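Local coordinates for protein transcriptional regulator, TetR family (Cytophaga hutchinsonii, PDB 3EUP) that probably binds operator DNA through an N-terminal helix-turn-helix domain and regulates transcription as a dimer, as TetR-family regulators do, at residues A[141-146]-A[154-159]; A[137-142]-A[164-169]. All coordinates share one frame; numbering follows the deposited sequence.

Contact 1: residues A[141-146]-A[154-159]; sequences TIIKKG and PDTDVT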
loop_
_atom_site.group_PDB
_atom_site.type_symbol
_atom_site.label_atom_id
_atom_site.label_comp_id
_atom_site.label_asym_id
_atom_site.label_seq_id
_atom_site.Cartn_x
_atom_site.Cartn_y
_atom_site.Cartn_z
ATOM N N THR A 141 -18.053 3.090 14.705
ATOM C CA THR A 141 -19.296 3.835 15.005
ATOM C C THR A 141 -20.450 3.392 14.103
ATOM O O THR A 141 -21.570 3.185 14.592
ATOM C CB THR A 141 -19.081 5.320 14.837
ATOM O OG1 THR A 141 -18.064 5.702 15.754
ATOM C CG2 THR A 141 -20.363 6.122 15.132
ATOM N N ILE A 142 -20.172 3.238 12.801
ATOM C CA ILE A 142 -21.179 2.740 11.856
ATOM C C ILE A 142 -21.617 1.308 12.192
ATOM O O ILE A 142 -22.826 1.012 12.249
ATOM C CB ILE A 142 -20.698 2.826 10.411
ATOM C CG1 ILE A 142 -20.643 4.297 9.972
ATOM C CG2 ILE A 142 -21.614 2.017 9.494
ATOM C CD1 ILE A 142 -19.870 4.553 8.643
ATOM N N ILE A 143 -20.655 0.426 12.437
ATOM C CA ILE A 143 -20.985 -0.964 12.758
ATOM C C ILE A 143 -21.866 -1.045 14.046
ATOM O O ILE A 143 -22.917 -1.678 14.052
ATOM C CB ILE A 143 -19.716 -1.849 12.869
ATOM C CG1 ILE A 143 -18.946 -1.908 11.518
ATOM C CG2 ILE A 143 -20.089 -3.257 13.286
ATOM C CD1 ILE A 143 -17.392 -2.039 11.693
ATOM N N LYS A 144 -21.444 -0.368 15.109
ATOM C CA LYS A 144 -22.203 -0.376 16.353
ATOM C C LYS A 144 -23.653 0.106 16.172
ATOM O O LYS A 144 -24.564 -0.433 16.789
ATOM C CB LYS A 144 -21.508 0.478 17.412
ATOM C CG LYS A 144 -20.191 -0.093 17.943
ATOM C CD LYS A 144 -19.883 0.563 19.287
ATOM C CE LYS A 144 -18.416 0.494 19.639
ATOM N NZ LYS A 144 -17.982 -0.903 19.957
ATOM N N LYS A 145 -23.854 1.132 15.343
ATOM C CA LYS A 145 -25.196 1.573 14.984
ATOM C C LYS A 145 -25.967 0.482 14.252
ATOM O O LYS A 145 -27.149 0.277 14.500
ATOM C CB LYS A 145 -25.144 2.817 14.111
ATOM C CG LYS A 145 -24.746 4.039 14.885
ATOM C CD LYS A 145 -24.776 5.236 13.994
ATOM C CE LYS A 145 -24.117 6.408 14.639
ATOM N NZ LYS A 145 -24.155 7.529 13.676
ATOM N N GLY A 146 -25.290 -0.204 13.338
ATOM C CA GLY A 146 -25.877 -1.320 12.630
ATOM C C GLY A 146 -26.296 -2.449 13.556
ATOM O O GLY A 146 -27.340 -3.081 13.348
ATOM N N PRO A 154 -24.970 -8.925 17.323
ATOM C CA PRO A 154 -24.259 -8.419 18.504
ATOM C C PRO A 154 -22.960 -9.173 18.811
ATOM O O PRO A 154 -22.104 -8.641 19.514
ATOM C CB PRO A 154 -25.289 -8.580 19.648
ATOM C CG PRO A 154 -26.214 -9.661 19.190
ATOM C CD PRO A 154 -26.164 -9.722 17.677
ATOM N N ASP A 155 -22.770 -10.374 18.273
ATOM C CA ASP A 155 -21.481 -11.069 18.517
ATOM C C ASP A 155 -20.331 -10.591 17.593
ATOM O O ASP A 155 -19.210 -11.091 17.689
ATOM C CB ASP A 155 -21.638 -12.598 18.457
ATOM C CG ASP A 155 -21.946 -13.113 17.066
ATOM O OD1 ASP A 155 -22.082 -14.343 16.934
ATOM O OD2 ASP A 155 -22.068 -12.312 16.111
ATOM N N THR A 156 -20.610 -9.621 16.725
ATOM C CA THR A 156 -19.618 -9.114 15.777
ATOM C C THR A 156 -18.360 -8.568 16.464
ATOM O O THR A 156 -18.457 -7.769 17.395
ATOM C CB THR A 156 -20.192 -7.968 14.940
ATOM O OG1 THR A 156 -21.361 -8.413 14.249
ATOM C CG2 THR A 156 -19.152 -7.454 13.945
ATOM N N ASP A 157 -17.184 -8.972 15.982
ATOM C CA ASP A 157 -15.941 -8.373 16.469
ATOM C C ASP A 157 -15.721 -7.091 15.685
ATOM O O ASP A 157 -15.110 -7.102 14.610
ATOM C CB ASP A 157 -14.778 -9.316 16.274
ATOM C CG ASP A 157 -13.482 -8.776 16.856
ATOM O OD1 ASP A 157 -13.363 -7.558 17.187
ATOM O OD2 ASP A 157 -12.566 -9.608 16.992
ATOM N N VAL A 158 -16.182 -5.986 16.254
ATOM C CA VAL A 158 -16.266 -4.724 15.549
ATOM C C VAL A 158 -14.889 -4.215 15.143
ATOM O O VAL A 158 -14.722 -3.764 14.004
ATOM C CB VAL A 158 -16.994 -3.655 16.379
ATOM C CG1 VAL A 158 -16.907 -2.333 15.689
ATOM C CG2 VAL A 158 -18.490 -4.071 16.643
ATOM N N THR A 159 -13.923 -4.277 16.061
ATOM C CA THR A 159 -12.552 -3.816 15.762
ATOM C C THR A 159 -11.917 -4.646 14.656
ATOM O O THR A 159 -11.338 -4.094 13.689
ATOM C CB THR A 159 -11.657 -3.822 17.014
ATOM O OG1 THR A 159 -12.174 -2.887 17.944
ATOM C CG2 THR A 159 -10.235 -3.380 16.682
#
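Two first torsions set the meeting of Ile143 and Val158. In Ile143, CG2 stands anti to the backbone N while CG1 lies beside it (chi1 -62°), which turns CG2 to one methyl of Val158 and carries CD1, through CG1, to the other. Val158 answers with CG1 anti to its own backbone N (chi1 173°) and CG2 anti to the carbonyl carbon. The two side chains lie alongside one another, pointing opposite ways: Ile143 CG2 rests on Val158 CG2 at 3.8 Å, and on the other branch Ile143 CD1 lies 4.0 Å from Val158 CG1. Ile143 CD1 also comes within 3.9 Å of Val158 O, close to the backbone itself. The CA atoms of Ile143 and Val158 are 6.6 Å apart. Here the chain passes from helix 122-148 into helix 158-179, two helices of the TetR-type C-terminal domain, and the connection folds back upon the helix it has just left. Asp157 is the N-cap of the second helix, its OD1 accepting a hydrogen bond from Lys160 N. The methyl of Thr156 adds a looser touch, with Thr156 CG2 4.4 Å from Ile143 CG2, while its hydroxyl is hydrogen-bonded to Arg153 O. With an alanine in place of the isoleucine, CG1, CG2 and CD1 are gone, which would probably open a gap beside Val158, leaving its CG2 without the methyl it rests on and its CG1 with CB alone. Ile143 also packs on Leu88 and Ile161, and Val158 on Val140 and Ile147.

Contact 2: residues A[137-142]-A[164-169]; sequences KNLVTI and SMIALV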
loop_
_atom_site.group_PDB
_atom_site.type_symbol
_atom_site.label_atom_id
_atom_site.label_comp_id
_atom_site.label_asym_id
_atom_site.label_seq_id
_atom_site.Cartn_x
_atom_site.Cartn_y
_atom_site.Cartn_z
ATOM N N LYS A 137 -12.135 4.305 13.639
ATOM C CA LYS A 137 -13.101 4.713 14.660
ATOM C C LYS A 137 -14.461 5.036 14.050
ATOM O O LYS A 137 -15.505 4.699 14.607
ATOM C CB LYS A 137 -12.573 5.893 15.494
ATOM C CG LYS A 137 -12.066 5.486 16.889
ATOM C CD LYS A 137 -10.972 6.450 17.504
ATOM C CE LYS A 137 -9.727 6.587 16.599
ATOM N NZ LYS A 137 -8.613 7.409 17.176
ATOM N N ASN A 138 -14.448 5.684 12.904
ATOM C CA ASN A 138 -15.668 5.917 12.154
ATOM C C ASN A 138 -16.350 4.636 11.757
ATOM O O ASN A 138 -17.556 4.528 11.869
ATOM C CB ASN A 138 -15.402 6.752 10.920
ATOM C CG ASN A 138 -15.095 8.198 11.255
ATOM O OD1 ASN A 138 -14.203 8.806 10.674
ATOM N ND2 ASN A 138 -15.845 8.759 12.184
ATOM N N LEU A 139 -15.589 3.663 11.301
ATOM C CA LEU A 139 -16.170 2.398 10.879
ATOM C C LEU A 139 -16.822 1.683 12.059
ATOM O O LEU A 139 -17.953 1.185 11.942
ATOM C CB LEU A 139 -15.127 1.480 10.221
ATOM C CG LEU A 139 -14.520 1.900 8.876
ATOM C CD1 LEU A 139 -13.503 0.822 8.405
ATOM C CD2 LEU A 139 -15.569 2.179 7.779
ATOM N N VAL A 140 -16.107 1.619 13.186
ATOM C CA VAL A 140 -16.664 1.068 14.415
ATOM C C VAL A 140 -18.006 1.773 14.809
ATOM O O VAL A 140 -19.001 1.120 15.125
ATOM C CB VAL A 140 -15.623 1.096 15.565
ATOM C CG1 VAL A 140 -14.383 0.260 15.200
ATOM C CG2 VAL A 140 -15.172 2.475 15.868
ATOM N N THR A 141 -18.053 3.090 14.705
ATOM C CA THR A 141 -19.296 3.835 15.005
ATOM C C THR A 141 -20.450 3.392 14.103
ATOM O O THR A 141 -21.570 3.185 14.592
ATOM C CB THR A 141 -19.081 5.320 14.837
ATOM O OG1 THR A 141 -18.064 5.702 15.754
ATOM C CG2 THR A 141 -20.363 6.122 15.132
ATOM N N ILE A 142 -20.172 3.238 12.801
ATOM C CA ILE A 142 -21.179 2.740 11.856
ATOM C C ILE A 142 -21.617 1.308 12.192
ATOM O O ILE A 142 -22.826 1.012 12.249
ATOM C CB ILE A 142 -20.698 2.826 10.411
ATOM C CG1 ILE A 142 -20.643 4.297 9.972
ATOM C CG2 ILE A 142 -21.614 2.017 9.494
ATOM C CD1 ILE A 142 -19.870 4.553 8.643
ATOM N N SER A 164 -10.100 -4.999 9.039
ATOM C CA SER A 164 -10.105 -5.835 7.843
ATOM C C SER A 164 -10.648 -5.126 6.616
ATOM O O SER A 164 -10.159 -5.367 5.514
ATOM C CB SER A 164 -10.894 -7.114 8.064
ATOM O OG SER A 164 -10.340 -7.790 9.182
ATOM N N MET A 165 -11.645 -4.276 6.813
ATOM C CA MET A 165 -12.243 -3.450 5.754
ATOM C C MET A 165 -11.172 -2.549 5.178
ATOM O O MET A 165 -11.019 -2.461 3.958
ATOM C CB MET A 165 -13.404 -2.559 6.300
ATOM C CG MET A 165 -14.739 -3.281 6.676
ATOM S SD MET A 165 -16.014 -2.151 7.406
ATOM C CE MET A 165 -16.180 -1.046 5.984
ATOM N N ILE A 166 -10.455 -1.870 6.073
ATOM C CA ILE A 166 -9.367 -0.981 5.717
ATOM C C ILE A 166 -8.317 -1.711 4.922
ATOM O O ILE A 166 -7.902 -1.256 3.867
ATOM C CB ILE A 166 -8.789 -0.293 6.971
ATOM C CG1 ILE A 166 -9.839 0.707 7.510
ATOM C CG2 ILE A 166 -7.429 0.399 6.638
ATOM C CD1 ILE A 166 -9.539 1.339 8.898
ATOM N N ALA A 167 -7.951 -2.902 5.374
ATOM C CA ALA A 167 -6.999 -3.710 4.656
ATOM C C ALA A 167 -7.500 -4.042 3.280
ATOM O O ALA A 167 -6.750 -3.990 2.303
ATOM C CB ALA A 167 -6.667 -5.001 5.442
ATOM N N LEU A 168 -8.756 -4.440 3.195
ATOM C CA LEU A 168 -9.302 -4.828 1.924
ATOM C C LEU A 168 -9.387 -3.673 0.927
ATOM O O LEU A 168 -9.121 -3.877 -0.258
ATOM C CB LEU A 168 -10.663 -5.476 2.098
ATOM C CG LEU A 168 -10.687 -6.923 2.597
ATOM C CD1 LEU A 168 -12.166 -7.323 2.927
ATOM C CD2 LEU A 168 -10.039 -7.841 1.572
ATOM N N VAL A 169 -9.750 -2.475 1.389
ATOM C CA VAL A 169 -9.852 -1.338 0.520
ATOM C C VAL A 169 -8.454 -0.912 0.021
ATOM O O VAL A 169 -8.235 -0.778 -1.173
ATOM C CB VAL A 169 -10.593 -0.171 1.197
ATOM C CG1 VAL A 169 -10.496 1.115 0.347
ATOM C CG2 VAL A 169 -12.075 -0.568 1.425
#
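Leu139 meets two consecutive residues of segment 164-169: its CD2 goes to the methionine methyl, and its CD1 is shared between Ile166 and Met165. Leu139 CD2 reaches Met165 CE tip to tip at 3.7 Å. Leu139 CD1 lies across the neighbouring isoleucine, 3.8 Å from Ile166 CG1 and close to Ile166 CD1 as well, and it also touches the root of the methionine at Met165 CB. The sulfur joins in as well: Met165 SD is 4.0 Å from Leu139 CD1. What brings the terminal methyl round to the leucine is a bend at the far end of an otherwise extended methionine chain (chi3 61°), while CG lies beside the backbone N. The backbones stay well apart, the CA atoms of Leu139 and Met165 being separated by 8.7 Å, and side chains alone span the distance between helices 122-148 and 158-179. Further out, Leu88 and Tyr91 pack on both Leu139 and Met165, and Leu192 of helix 182-197 packs on Met165. Ile166 rests on Ile132 and Trp135 and also touches Ile175 of the second subunit, which places this contact next to the dimer interface. All three touching residues are buried, and no hydrogen bond crosses between the segments; the join therefore depends on the fit of apolar shapes and the exclusion of water, with no polar pair to fix its direction.

Overall arrangement
Both contacts join the same pair of helices, 122-148 and 158-179, within the TetR-type C-terminal domain, and their centres lie 10 Å apart. Along the chain they nest: segments 137-142 and 141-146 overlap at Thr141 and Ile142, then come 154-159 and 164-169, so contact 1 lies near the connection and contact 2 farther from it on both helices. They meet where Val158 CG1 packs against Val140 CA at 3.6 Å. Contact 1 is partly buried, its centre about 23 Å from the chain's centre; contact 2 is buried, its centre about 13 Å from that point. Together they illustrate a helical hairpin packed at two levels, near its turn and deeper in the domain, whose second helix also packs against the second subunit.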